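Local coordinates for dehydrogenase (Chromobacterium violaceum, PDB 3Q2I), which probably oxidises the 3-hydroxyl of UDP-N-acetylglucosaminuronic acid with NAD, a step in making 2,3-diacetamido-2,3-dideoxy-D-mannuronic acid, at residues A[7-12]-A[75-80]; A[16-21]-A[27-32]; A[33-38]-A[310-315]; A[93-96]-A[101-104]. All blocks are in the same frame, centred on the assembly; numbering follows the deposited sequence.

Contact 1 (A[7-12]-A[75-80]); sequences PPITDR and DADIVI
Arg12 reaches across from the segment 7-12 to the carboxylate of Asp77, just ahead of strand 78-81. Its CG sits between the backbone N and the carbonyl carbon (chi1 48°). From CG to NE the chain runs out extended and carries the guanidinium to Asp77. CB, CG and CD meet nothing of 75-80; the contact is made at the tip. There NH1 donates to Asp77 OD2 at 2.8 Å and NH2 donates to Asp77 OD1 at 3.0 Å. Both bonds are nearly straight, the one from NH1 at 174°. Each oxygen uses its syn lone pair, and the two planes are almost coplanar, 12° apart. This is an end-on, two-pronged salt bridge, which fixes the rotation of both groups. Ile9 fits around it. Its CG2 lies over one face of the Arg12 guanidinium, 3.5 Å above the plane, and its CD1 is 3.4 Å from Asp77 OD1. Asp77 OD2 also accepts from the backbone N of Arg15, so that oxygen has two donors. The contact lies at the surface. It ties the lead-in to strand 14-19 to the start of the neighbouring strand 78-81, while Ile9 also packs on Met315 of helix 304-315.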
loop_
_atom_site.group_PDB
_atom_site.type_symbol
_atom_site.label_atom_id
_atom_site.label_comp_id
_atom_site.label_asym_id
_atom_site.label_seq_id
_atom_site.Cartn_x
_atom_site.Cartn_y
_atom_site.Cartn_z
ATOM N N PRO A 7 -49.155 -7.337 15.958
ATOM C CA PRO A 7 -50.468 -6.760 16.283
ATOM C C PRO A 7 -50.380 -5.557 17.225
ATOM O O PRO A 7 -49.628 -5.607 18.210
ATOM C CB PRO A 7 -51.189 -7.907 16.997
ATOM C CG PRO A 7 -50.377 -9.131 16.731
ATOM C CD PRO A 7 -48.969 -8.678 16.534
ATOM N N PRO A 8 -51.164 -4.502 16.949
ATOM C CA PRO A 8 -51.194 -3.335 17.837
ATOM C C PRO A 8 -51.572 -3.701 19.280
ATOM O O PRO A 8 -52.181 -4.743 19.560
ATOM C CB PRO A 8 -52.226 -2.401 17.199
ATOM C CG PRO A 8 -52.641 -3.032 15.899
ATOM C CD PRO A 8 -52.247 -4.478 15.948
ATOM N N ILE A 9 -51.158 -2.861 20.215
ATOM C CA ILE A 9 -51.515 -3.037 21.611
ATOM C C ILE A 9 -52.567 -1.970 21.916
ATOM O O ILE A 9 -52.325 -0.779 21.707
ATOM C CB ILE A 9 -50.267 -2.887 22.506
ATOM C CG1 ILE A 9 -49.308 -4.042 22.207
ATOM C CG2 ILE A 9 -50.650 -2.941 23.973
ATOM C CD1 ILE A 9 -47.939 -3.853 22.799
ATOM N N THR A 10 -53.757 -2.391 22.341
ATOM C CA THR A 10 -54.934 -1.520 22.183
ATOM C C THR A 10 -55.520 -1.025 23.501
ATOM O O THR A 10 -55.785 0.171 23.661
ATOM C CB THR A 10 -56.054 -2.145 21.301
ATOM O OG1 THR A 10 -56.059 -3.572 21.455
ATOM C CG2 THR A 10 -55.829 -1.834 19.824
ATOM N N ASP A 11 -55.716 -1.933 24.449
ATOM C CA ASP A 11 -56.668 -1.636 25.519
ATOM C C ASP A 11 -55.973 -1.606 26.866
ATOM O O ASP A 11 -56.584 -1.844 27.912
ATOM C CB ASP A 11 -57.833 -2.631 25.539
ATOM C CG ASP A 11 -58.752 -2.464 24.344
ATOM O OD1 ASP A 11 -59.149 -1.318 24.041
ATOM O OD2 ASP A 11 -59.046 -3.484 23.692
ATOM N N ARG A 12 -54.683 -1.296 26.835
ATOM C CA ARG A 12 -53.941 -1.098 28.068
ATOM C C ARG A 12 -52.850 -0.070 27.772
ATOM O O ARG A 12 -52.650 0.352 26.632
ATOM C CB ARG A 12 -53.349 -2.422 28.561
ATOM C CG ARG A 12 -52.617 -3.227 27.488
ATOM C CD ARG A 12 -51.848 -4.371 28.127
ATOM N NE ARG A 12 -51.070 -5.156 27.177
ATOM C CZ ARG A 12 -49.809 -4.871 26.839
ATOM N NH1 ARG A 12 -49.205 -3.791 27.327
ATOM N NH2 ARG A 12 -49.169 -5.661 25.994
ATOM N N ASP A 75 -43.256 -8.279 32.342
ATOM C CA ASP A 75 -44.035 -8.429 31.117
ATOM C C ASP A 75 -44.060 -7.095 30.388
ATOM O O ASP A 75 -45.060 -6.653 29.825
ATOM C CB ASP A 75 -45.418 -9.036 31.403
ATOM C CG ASP A 75 -46.284 -8.151 32.271
ATOM O OD1 ASP A 75 -45.791 -7.179 32.879
ATOM O OD2 ASP A 75 -47.505 -8.415 32.317
ATOM N N ALA A 76 -42.921 -6.403 30.420
ATOM C CA ALA A 76 -42.833 -5.160 29.663
ATOM C C ALA A 76 -42.961 -5.490 28.186
ATOM O O ALA A 76 -42.605 -6.595 27.777
ATOM C CB ALA A 76 -41.476 -4.463 29.936
ATOM N N ASP A 77 -43.468 -4.535 27.412
ATOM C CA ASP A 77 -43.478 -4.618 25.949
ATOM C C ASP A 77 -42.066 -4.264 25.421
ATOM O O ASP A 77 -41.585 -4.888 24.480
ATOM C CB ASP A 77 -44.485 -3.615 25.395
ATOM C CG ASP A 77 -45.922 -3.965 25.780
ATOM O OD1 ASP A 77 -46.308 -5.104 25.491
ATOM O OD2 ASP A 77 -46.589 -3.141 26.421
ATOM N N ILE A 78 -41.485 -3.225 26.002
ATOM C CA ILE A 78 -40.180 -2.674 25.583
ATOM C C ILE A 78 -39.210 -2.590 26.762
ATOM O O ILE A 78 -39.595 -2.221 27.875
ATOM C CB ILE A 78 -40.391 -1.265 25.069
ATOM C CG1 ILE A 78 -41.240 -1.385 23.810
ATOM C CG2 ILE A 78 -38.999 -0.516 24.899
ATOM C CD1 ILE A 78 -41.748 -0.087 23.253
ATOM N N VAL A 79 -37.941 -2.927 26.531
ATOM C CA VAL A 79 -36.892 -2.863 27.550
ATOM C C VAL A 79 -35.974 -1.738 27.097
ATOM O O VAL A 79 -35.547 -1.724 25.932
ATOM C CB VAL A 79 -36.067 -4.161 27.696
ATOM C CG1 VAL A 79 -34.942 -3.987 28.742
ATOM C CG2 VAL A 79 -36.958 -5.316 28.192
ATOM N N ILE A 80 -35.741 -0.768 27.968
ATOM C CA ILE A 80 -35.028 0.462 27.613
ATOM C C ILE A 80 -33.602 0.282 28.140
ATOM O O ILE A 80 -33.396 -0.143 29.292
ATOM C CB ILE A 80 -35.622 1.660 28.357
ATOM C CG1 ILE A 80 -37.105 1.855 27.973
ATOM C CG2 ILE A 80 -34.829 2.900 28.073
ATOM C CD1 ILE A 80 -37.939 2.469 29.124
#

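Contact 2 (A[16-21]-A[27-32]); sequences FALVGC and NHFGAL. With NAI (1,4-dihydronicotinamide adenine dinucleotide), chain B.
Phe16 and Leu32 are brought together by similar first torsions. In each, CG is anti to the carbonyl carbon (chi1 -72° for Phe16, and similar for Leu32). Leu32 then lays its CD2 methyl over one face of the Phe16 ring. CD2 is 4.0 Å from the ring centroid and 29° off the normal, a CH-pi contact. The methyl is displaced toward one side of the ring, and its nearest ring atom is Phe16 CD2 at 3.5 Å. Leu18 turns the other way, with CG anti to its backbone N. Its CD1 touches two consecutive helix residues. It lies 4.0 Å from His28 CB and also 4.0 Å from Phe29 CE1, and the Leu18 side chain crosses both at about a right angle. Strand 14-19 and helix 25-34 are the first strand and helix of the Rossmann fold. They begin a beta-alpha-beta unit that continues into strand 39-45. The short segments run nearly antiparallel, at 168°, with their axes 11.1 Å apart. The turn between them carries a sequence consistent with the glycine-rich dinucleotide-binding motif, and Gly20 belongs to it. NADH lies against the end of the strand. Val19 CG2 is 3.4 Å from the adenine carbon C2A, and Gly20 CA is 3.5 Å from the ribose oxygen O4B. Gly20 has backbone angles that would press a CB against the preceding carbonyl. The His28 ring is held at both nitrogens, NE2 by Glu105 and ND1 by the hydroxyl of Tyr308. Glu105 also hydrogen-bonds NADH, through its other carboxylate oxygen.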
loop_
_atom_site.group_PDB
_atom_site.type_symbol
_atom_site.label_atom_id
_atom_site.label_comp_id
_atom_site.label_asym_id
_atom_site.label_seq_id
_atom_site.Cartn_x
_atom_site.Cartn_y
_atom_site.Cartn_z
ATOM N N PHE A 16 -43.162 -0.539 29.937
ATOM C CA PHE A 16 -41.700 -0.355 29.775
ATOM C C PHE A 16 -40.916 -0.965 30.931
ATOM O O PHE A 16 -41.335 -0.935 32.097
ATOM C CB PHE A 16 -41.423 1.132 29.684
ATOM C CG PHE A 16 -41.859 1.768 28.384
ATOM C CD1 PHE A 16 -40.982 1.845 27.304
ATOM C CD2 PHE A 16 -43.168 2.205 28.194
ATOM C CE1 PHE A 16 -41.393 2.411 26.114
ATOM C CE2 PHE A 16 -43.582 2.782 27.010
ATOM C CZ PHE A 16 -42.700 2.864 25.950
ATOM N N ALA A 17 -39.733 -1.520 30.650
ATOM C CA ALA A 17 -38.787 -1.834 31.713
ATOM C C ALA A 17 -37.510 -1.058 31.365
ATOM O O ALA A 17 -37.294 -0.693 30.176
ATOM C CB ALA A 17 -38.484 -3.317 31.776
ATOM N N LEU A 18 -36.731 -0.705 32.385
ATOM C CA LEU A 18 -35.518 0.054 32.104
ATOM C C LEU A 18 -34.291 -0.503 32.819
ATOM O O LEU A 18 -34.344 -0.893 33.983
ATOM C CB LEU A 18 -35.697 1.537 32.422
ATOM C CG LEU A 18 -34.525 2.538 32.369
ATOM C CD1 LEU A 18 -34.943 3.890 31.916
ATOM C CD2 LEU A 18 -33.638 2.580 33.615
ATOM N N VAL A 19 -33.156 -0.569 32.126
ATOM C CA VAL A 19 -31.932 -1.033 32.773
ATOM C C VAL A 19 -30.848 0.036 32.682
ATOM O O VAL A 19 -30.637 0.629 31.610
ATOM C CB VAL A 19 -31.445 -2.407 32.206
ATOM C CG1 VAL A 19 -31.286 -2.366 30.706
ATOM C CG2 VAL A 19 -30.205 -2.897 32.904
ATOM N N GLY A 20 -30.254 0.330 33.830
ATOM C CA GLY A 20 -29.284 1.429 33.942
ATOM C C GLY A 20 -29.825 2.739 34.477
ATOM O O GLY A 20 -30.236 3.641 33.760
ATOM N N CYS A 21 -29.850 2.815 35.808
ATOM C CA CYS A 21 -30.589 3.881 36.433
ATOM C C CYS A 21 -29.596 5.012 36.735
ATOM O O CYS A 21 -29.332 5.331 37.909
ATOM C CB CYS A 21 -31.128 3.362 37.776
ATOM S SG CYS A 21 -32.514 2.215 37.537
ATOM N N ASN A 27 -34.131 11.491 32.247
ATOM C CA ASN A 27 -34.914 12.025 31.145
ATOM C C ASN A 27 -35.967 11.041 30.631
ATOM O O ASN A 27 -36.975 11.463 30.059
ATOM C CB ASN A 27 -34.037 12.353 29.921
ATOM C CG ASN A 27 -33.011 13.404 30.216
ATOM O OD1 ASN A 27 -32.980 14.456 29.577
ATOM N ND2 ASN A 27 -32.131 13.106 31.145
ATOM N N HIS A 28 -35.684 9.747 30.742
ATOM C CA HIS A 28 -36.644 8.727 30.360
ATOM C C HIS A 28 -37.755 8.668 31.415
ATOM O O HIS A 28 -38.940 8.582 31.045
ATOM C CB HIS A 28 -35.978 7.353 30.217
ATOM C CG HIS A 28 -35.064 7.253 29.022
ATOM N ND1 HIS A 28 -35.421 6.597 27.856
ATOM C CD2 HIS A 28 -33.797 7.705 28.832
ATOM C CE1 HIS A 28 -34.419 6.673 26.988
ATOM N NE2 HIS A 28 -33.421 7.328 27.562
ATOM N N PHE A 29 -37.373 8.717 32.696
ATOM C CA PHE A 29 -38.433 8.795 33.748
ATOM C C PHE A 29 -39.378 9.980 33.484
ATOM O O PHE A 29 -40.616 9.832 33.469
ATOM C CB PHE A 29 -37.832 8.875 35.163
ATOM C CG PHE A 29 -36.946 7.703 35.564
ATOM C CD1 PHE A 29 -37.055 6.453 34.962
ATOM C CD2 PHE A 29 -35.956 7.881 36.530
ATOM C CE1 PHE A 29 -36.234 5.410 35.367
ATOM C CE2 PHE A 29 -35.128 6.847 36.945
ATOM C CZ PHE A 29 -35.258 5.586 36.348
ATOM N N GLY A 30 -38.828 11.171 33.286
ATOM C CA GLY A 30 -39.626 12.354 32.980
ATOM C C GLY A 30 -40.524 12.128 31.780
ATOM O O GLY A 30 -41.715 12.475 31.787
ATOM N N ALA A 31 -39.960 11.550 30.720
ATOM C CA ALA A 31 -40.718 11.315 29.508
ATOM C C ALA A 31 -41.901 10.392 29.762
ATOM O O ALA A 31 -42.991 10.615 29.226
ATOM C CB ALA A 31 -39.804 10.724 28.416
ATOM N N LEU A 32 -41.647 9.340 30.523
ATOM C CA LEU A 32 -42.653 8.332 30.820
ATOM C C LEU A 32 -43.727 8.912 31.744
ATOM O O LEU A 32 -44.922 8.651 31.540
ATOM C CB LEU A 32 -42.022 7.097 31.444
ATOM C CG LEU A 32 -41.405 6.168 30.384
ATOM C CD1 LEU A 32 -40.326 5.332 31.046
ATOM C CD2 LEU A 32 -42.483 5.311 29.759
HETATM P PA NAI B . -24.358 6.699 33.873
HETATM O O1A NAI B . -23.003 6.242 34.230
HETATM O O2A NAI B . -24.968 7.980 34.597
HETATM O O5B NAI B . -25.455 5.572 34.022
HETATM C C5B NAI B . -24.856 4.347 34.337
HETATM C C4B NAI B . -25.940 3.410 34.853
HETATM O O4B NAI B . -25.863 2.068 34.341
HETATM C C3B NAI B . -25.398 3.387 36.283
HETATM O O3B NAI B . -26.441 3.676 37.225
HETATM C C2B NAI B . -24.682 2.031 36.412
HETATM O O2B NAI B . -24.649 1.504 37.732
HETATM C C1B NAI B . -25.613 1.212 35.487
HETATM N N9A NAI B . -25.058 -0.058 35.080
HETATM C C8A NAI B . -23.779 -0.294 34.638
HETATM N N7A NAI B . -23.682 -1.548 34.297
HETATM C C5A NAI B . -24.904 -2.172 34.400
HETATM C C6A NAI B . -25.393 -3.479 34.195
HETATM N N6A NAI B . -24.592 -4.496 33.721
HETATM N N1A NAI B . -26.685 -3.730 34.465
HETATM C C2A NAI B . -27.457 -2.770 34.930
HETATM N N3A NAI B . -27.071 -1.516 35.154
HETATM C C4A NAI B . -25.778 -1.206 34.918
HETATM O O3 NAI B . -24.367 7.006 32.310
HETATM P PN NAI B . -25.367 7.855 31.490
HETATM O O1N NAI B . -24.826 9.234 31.235
HETATM O O2N NAI B . -26.834 7.794 31.980
HETATM O O5D NAI B . -25.243 7.328 29.955
HETATM C C5D NAI B . -26.048 6.183 29.802
HETATM C C4D NAI B . -26.236 5.832 28.328
HETATM O O4D NAI B . -27.025 6.907 27.792
HETATM C C3D NAI B . -24.935 5.882 27.477
HETATM O O3D NAI B . -25.109 4.925 26.430
HETATM C C2D NAI B . -24.959 7.284 26.857
HETATM O O2D NAI B . -24.331 7.322 25.578
HETATM C C1D NAI B . -26.478 7.571 26.667
HETATM N N1N NAI B . -26.793 8.981 26.664
HETATM C C2N NAI B . -27.537 9.473 25.696
HETATM C C3N NAI B . -27.818 10.841 25.590
HETATM C C7N NAI B . -28.683 11.374 24.514
HETATM O O7N NAI B . -28.651 12.511 24.080
HETATM N N7N NAI B . -29.609 10.562 23.923
HETATM C C4N NAI B . -27.187 11.696 26.515
HETATM C C5N NAI B . -26.504 11.121 27.573
HETATM C C6N NAI B . -26.303 9.765 27.632
#

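Contact 3 (A[33-38]-A[310-315]); sequences EKHADR and NVIKTM
Ile312 carries the apolar part of this contact, touching His35 with one branch and Arg38 with the other. Its CD1 lies 3.7 Å from His35 CB and approaches the imidazole obliquely. Its CG2 is anti to the backbone N (CG1 at chi1 -72°) and packs along the Arg38 chain. The methyl is 3.5 Å from Arg38 CD and 3.4 Å from Arg38 NH2, over one face of the guanidinium. A bend at chi3 (-67°) folds Arg38 over this branch. The in-plane edge of the same guanidinium meets the aliphatic stem of Lys313, with Arg38 NH2 3.8 Å from Lys313 CG.

The charged groups have their partners nearby. Arg38 NH1 and Lys313 NZ both form salt bridges with Asp309, one to each carboxylate oxygen. This shared anion would probably ease the like charges of Arg38 NH2 and Lys313 NZ, 4.8 Å apart. His35 NE2 is hydrogen-bonded to the carbonyl of Pro305.

The contact is partly buried. It joins the chain between helix 25-34 and strand 39-45 to the last turns of helix 304-315. That helix also lies against the sheet, where Val311 touches Ile78 of strand 78-81 and Met103 of strand 101-104.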
loop_
_atom_site.group_PDB
_atom_site.type_symbol
_atom_site.label_atom_id
_atom_site.label_comp_id
_atom_site.label_asym_id
_atom_site.label_seq_id
_atom_site.Cartn_x
_atom_site.Cartn_y
_atom_site.Cartn_z
ATOM N N GLU A 33 -43.295 9.726 32.708
ATOM C CA GLU A 33 -44.241 10.475 33.562
ATOM C C GLU A 33 -45.199 11.318 32.744
ATOM O O GLU A 33 -46.413 11.289 32.984
ATOM C CB GLU A 33 -43.519 11.352 34.598
ATOM C CG GLU A 33 -43.099 10.534 35.810
ATOM C CD GLU A 33 -41.931 11.145 36.553
ATOM O OE1 GLU A 33 -41.669 12.347 36.325
ATOM O OE2 GLU A 33 -41.268 10.419 37.330
ATOM N N LYS A 34 -44.666 12.082 31.796
ATOM C CA LYS A 34 -45.501 12.789 30.842
ATOM C C LYS A 34 -46.509 11.885 30.138
ATOM O O LYS A 34 -47.661 12.255 29.965
ATOM C CB LYS A 34 -44.683 13.601 29.843
ATOM C CG LYS A 34 -43.873 14.694 30.527
ATOM C CD LYS A 34 -42.759 15.228 29.645
ATOM C CE LYS A 34 -42.879 16.729 29.516
ATOM N NZ LYS A 34 -41.603 17.410 29.874
ATOM N N HIS A 35 -46.094 10.695 29.732
ATOM C CA HIS A 35 -46.950 9.908 28.860
ATOM C C HIS A 35 -47.719 8.914 29.737
ATOM O O HIS A 35 -48.145 7.846 29.270
ATOM C CB HIS A 35 -46.163 9.227 27.720
ATOM C CG HIS A 35 -45.630 10.175 26.686
ATOM N ND1 HIS A 35 -46.446 10.925 25.867
ATOM C CD2 HIS A 35 -44.355 10.529 26.371
ATOM C CE1 HIS A 35 -45.703 11.674 25.071
ATOM N NE2 HIS A 35 -44.432 11.461 25.368
ATOM N N ALA A 36 -47.947 9.275 31.004
ATOM C CA ALA A 36 -48.488 8.298 31.961
ATOM C C ALA A 36 -49.870 7.697 31.616
ATOM O O ALA A 36 -50.219 6.637 32.125
ATOM C CB ALA A 36 -48.522 8.878 33.385
ATOM N N ASP A 37 -50.658 8.343 30.770
ATOM C CA ASP A 37 -51.943 7.769 30.375
ATOM C C ASP A 37 -51.830 6.665 29.326
ATOM O O ASP A 37 -52.732 5.835 29.217
ATOM C CB ASP A 37 -52.890 8.851 29.843
ATOM C CG ASP A 37 -53.460 9.738 30.954
ATOM O OD1 ASP A 37 -53.478 9.329 32.140
ATOM O OD2 ASP A 37 -53.889 10.869 30.634
ATOM N N ARG A 38 -50.728 6.643 28.567
ATOM C CA ARG A 38 -50.524 5.699 27.465
ATOM C C ARG A 38 -49.478 4.650 27.840
ATOM O O ARG A 38 -49.356 3.592 27.213
ATOM C CB ARG A 38 -50.093 6.416 26.181
ATOM C CG ARG A 38 -51.210 6.982 25.311
ATOM C CD ARG A 38 -50.714 7.392 23.928
ATOM N NE ARG A 38 -49.798 8.524 24.021
ATOM C CZ ARG A 38 -49.008 8.980 23.053
ATOM N NH1 ARG A 38 -48.244 10.027 23.322
ATOM N NH2 ARG A 38 -48.976 8.439 21.835
ATOM N N ASN A 310 -43.454 8.739 19.448
ATOM C CA ASN A 310 -43.325 7.811 18.321
ATOM C C ASN A 310 -43.237 6.332 18.711
ATOM O O ASN A 310 -43.768 5.466 17.994
ATOM C CB ASN A 310 -42.169 8.231 17.384
ATOM C CG ASN A 310 -41.805 7.141 16.377
ATOM O OD1 ASN A 310 -40.749 6.531 16.493
ATOM N ND2 ASN A 310 -42.665 6.904 15.381
ATOM N N VAL A 311 -42.552 6.019 19.811
ATOM C CA VAL A 311 -42.383 4.647 20.241
ATOM C C VAL A 311 -43.751 4.102 20.679
ATOM O O VAL A 311 -44.113 2.983 20.323
ATOM C CB VAL A 311 -41.388 4.545 21.388
ATOM C CG1 VAL A 311 -41.327 3.160 22.001
ATOM C CG2 VAL A 311 -39.966 4.994 20.912
ATOM N N ILE A 312 -44.476 4.929 21.430
ATOM C CA ILE A 312 -45.850 4.575 21.833
ATOM C C ILE A 312 -46.760 4.382 20.642
ATOM O O ILE A 312 -47.376 3.330 20.545
ATOM C CB ILE A 312 -46.404 5.612 22.840
ATOM C CG1 ILE A 312 -45.684 5.412 24.180
ATOM C CG2 ILE A 312 -47.944 5.407 23.088
ATOM C CD1 ILE A 312 -45.721 6.674 25.033
ATOM N N LYS A 313 -46.809 5.342 19.733
ATOM C CA LYS A 313 -47.587 5.181 18.504
ATOM C C LYS A 313 -47.213 3.928 17.724
ATOM O O LYS A 313 -48.078 3.181 17.242
ATOM C CB LYS A 313 -47.535 6.420 17.620
ATOM C CG LYS A 313 -48.182 7.657 18.217
ATOM C CD LYS A 313 -47.981 8.833 17.295
ATOM C CE LYS A 313 -49.120 9.810 17.521
ATOM N NZ LYS A 313 -48.606 11.142 17.894
ATOM N N THR A 314 -45.915 3.607 17.659
ATOM C CA THR A 314 -45.554 2.401 16.925
ATOM C C THR A 314 -46.199 1.196 17.581
ATOM O O THR A 314 -46.700 0.295 16.888
ATOM C CB THR A 314 -43.981 2.236 16.913
ATOM O OG1 THR A 314 -43.450 3.346 16.195
ATOM C CG2 THR A 314 -43.542 0.924 16.256
ATOM N N MET A 315 -46.145 1.119 18.900
ATOM C CA MET A 315 -46.650 -0.044 19.626
ATOM C C MET A 315 -48.184 -0.158 19.484
ATOM O O MET A 315 -48.737 -1.267 19.522
ATOM C CB MET A 315 -46.267 0.028 21.095
ATOM C CG MET A 315 -44.762 -0.088 21.371
ATOM S SD MET A 315 -43.960 -1.387 20.402
ATOM C CE MET A 315 -44.391 -2.685 21.509
#

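Contact 4 (A[93-96]-A[101-104]); sequences IECS and HVMT
Cys95 and Val102 make the main apolar contact between helix 88-97 and strand 101-104. The pair meets through Cys95 CB and Val102 CG2, only 3.3 Å apart. That is tighter than usual for two carbons, so the helix is pressed close to the strand here. Val102 has CG1 anti to its backbone N (chi1 168°), which places CG2 beside that N and against the helix. Cys95 SG is anti to its own carbonyl carbon (chi1 -64°) and packs instead near Val79 of the adjacent strand. The backbones are also near, with CA of Cys95 and CA of Val102 6.7 Å apart.

These elements close a beta-alpha-beta crossover of the Rossmann domain. Strand 78-81 leads into helix 88-97, and the chain returns as the neighbouring parallel strand 101-104.

Polar groups take their partners elsewhere. Ser96 OG comes only within 4.2 Å of Val102 CG2, a loose van der Waals approach. That hydroxyl is hydrogen-bonded to the carbonyl of Ser92, one turn back in its own helix. The strand takes its backbone hydrogen bonds from its sheet neighbours. Val102 pairs with His128 and Phe130 on one flank, while His101 and Met103 pair with Val79 on the other.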
loop_
_atom_site.group_PDB
_atom_site.type_symbol
_atom_site.label_atom_id
_atom_site.label_comp_id
_atom_site.label_asym_id
_atom_site.label_seq_id
_atom_site.Cartn_x
_atom_site.Cartn_y
_atom_site.Cartn_z
ATOM N N ILE A 93 -29.270 -7.887 22.551
ATOM C CA ILE A 93 -29.383 -9.254 22.034
ATOM C C ILE A 93 -30.075 -10.183 23.061
ATOM O O ILE A 93 -30.969 -10.967 22.689
ATOM C CB ILE A 93 -27.962 -9.781 21.662
ATOM C CG1 ILE A 93 -27.382 -9.032 20.452
ATOM C CG2 ILE A 93 -27.984 -11.283 21.379
ATOM C CD1 ILE A 93 -25.815 -9.301 20.227
ATOM N N GLU A 94 -29.725 -10.043 24.334
ATOM C CA GLU A 94 -30.386 -10.840 25.394
ATOM C C GLU A 94 -31.890 -10.522 25.465
ATOM O O GLU A 94 -32.711 -11.476 25.478
ATOM C CB GLU A 94 -29.732 -10.567 26.748
ATOM C CG GLU A 94 -30.127 -11.650 27.775
ATOM C CD GLU A 94 -29.549 -11.402 29.161
ATOM O OE1 GLU A 94 -30.058 -12.066 30.091
ATOM O OE2 GLU A 94 -28.663 -10.527 29.376
ATOM N N CYS A 95 -32.245 -9.232 25.463
ATOM C CA CYS A 95 -33.658 -8.797 25.376
ATOM C C CYS A 95 -34.372 -9.400 24.174
ATOM O O CYS A 95 -35.460 -9.981 24.299
ATOM C CB CYS A 95 -33.804 -7.275 25.359
ATOM S SG CYS A 95 -33.258 -6.481 26.872
ATOM N N SER A 96 -33.776 -9.272 22.986
ATOM C CA SER A 96 -34.404 -9.810 21.799
ATOM C C SER A 96 -34.624 -11.306 21.913
ATOM O O SER A 96 -35.709 -11.818 21.566
ATOM C CB SER A 96 -33.578 -9.556 20.543
ATOM O OG SER A 96 -33.479 -8.182 20.282
ATOM N N HIS A 101 -39.187 -6.271 22.513
ATOM C CA HIS A 101 -38.745 -5.043 21.849
ATOM C C HIS A 101 -37.758 -4.286 22.720
ATOM O O HIS A 101 -37.813 -4.333 23.965
ATOM C CB HIS A 101 -39.955 -4.133 21.579
ATOM C CG HIS A 101 -41.091 -4.828 20.905
ATOM N ND1 HIS A 101 -41.038 -5.256 19.595
ATOM C CD2 HIS A 101 -42.321 -5.179 21.365
ATOM C CE1 HIS A 101 -42.204 -5.775 19.251
ATOM N NE2 HIS A 101 -42.989 -5.765 20.316
ATOM N N VAL A 102 -36.790 -3.652 22.053
ATOM C CA VAL A 102 -35.695 -2.983 22.757
ATOM C C VAL A 102 -35.660 -1.534 22.317
ATOM O O VAL A 102 -35.826 -1.203 21.127
ATOM C CB VAL A 102 -34.356 -3.672 22.400
ATOM C CG1 VAL A 102 -33.162 -2.792 22.904
ATOM C CG2 VAL A 102 -34.285 -5.061 22.975
ATOM N N MET A 103 -35.427 -0.621 23.255
ATOM C CA MET A 103 -35.141 0.757 22.897
ATOM C C MET A 103 -33.751 1.022 23.464
ATOM O O MET A 103 -33.584 0.973 24.677
ATOM C CB MET A 103 -36.083 1.753 23.610
ATOM C CG MET A 103 -35.696 3.209 23.349
ATOM S SD MET A 103 -36.501 4.381 24.495
ATOM C CE MET A 103 -38.037 3.492 24.467
ATOM N N THR A 104 -32.746 1.248 22.622
ATOM C CA THR A 104 -31.398 1.447 23.170
ATOM C C THR A 104 -31.064 2.927 23.103
ATOM O O THR A 104 -31.396 3.622 22.137
ATOM C CB THR A 104 -30.312 0.618 22.396
ATOM O OG1 THR A 104 -29.034 0.923 23.001
ATOM C CG2 THR A 104 -30.307 1.061 20.914
#

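Contacts 2 and 4 are buried. Each packs a helix on the parallel sheet through apolar side chains, but contact 2 also borders NADH. Contact 1 lies at the surface and rests on a salt bridge. Contact 3 is partly buried and mixes methyl packing with charged ends. Strands 14-19 and 78-81 are neighbours, so contacts 1 and 2 share backbone bonds between Ala17 and both Ile78 and Ile80. Strand 78-81 likewise pairs with strand 101-104 of contact 4. Contacts 2 and 3 use successive parts of helix 25-34. Contact 3 adds helix 304-315, whose Met315 touches His101 of contact 4 and bonds through its carbonyl to Ile9 of contact 1.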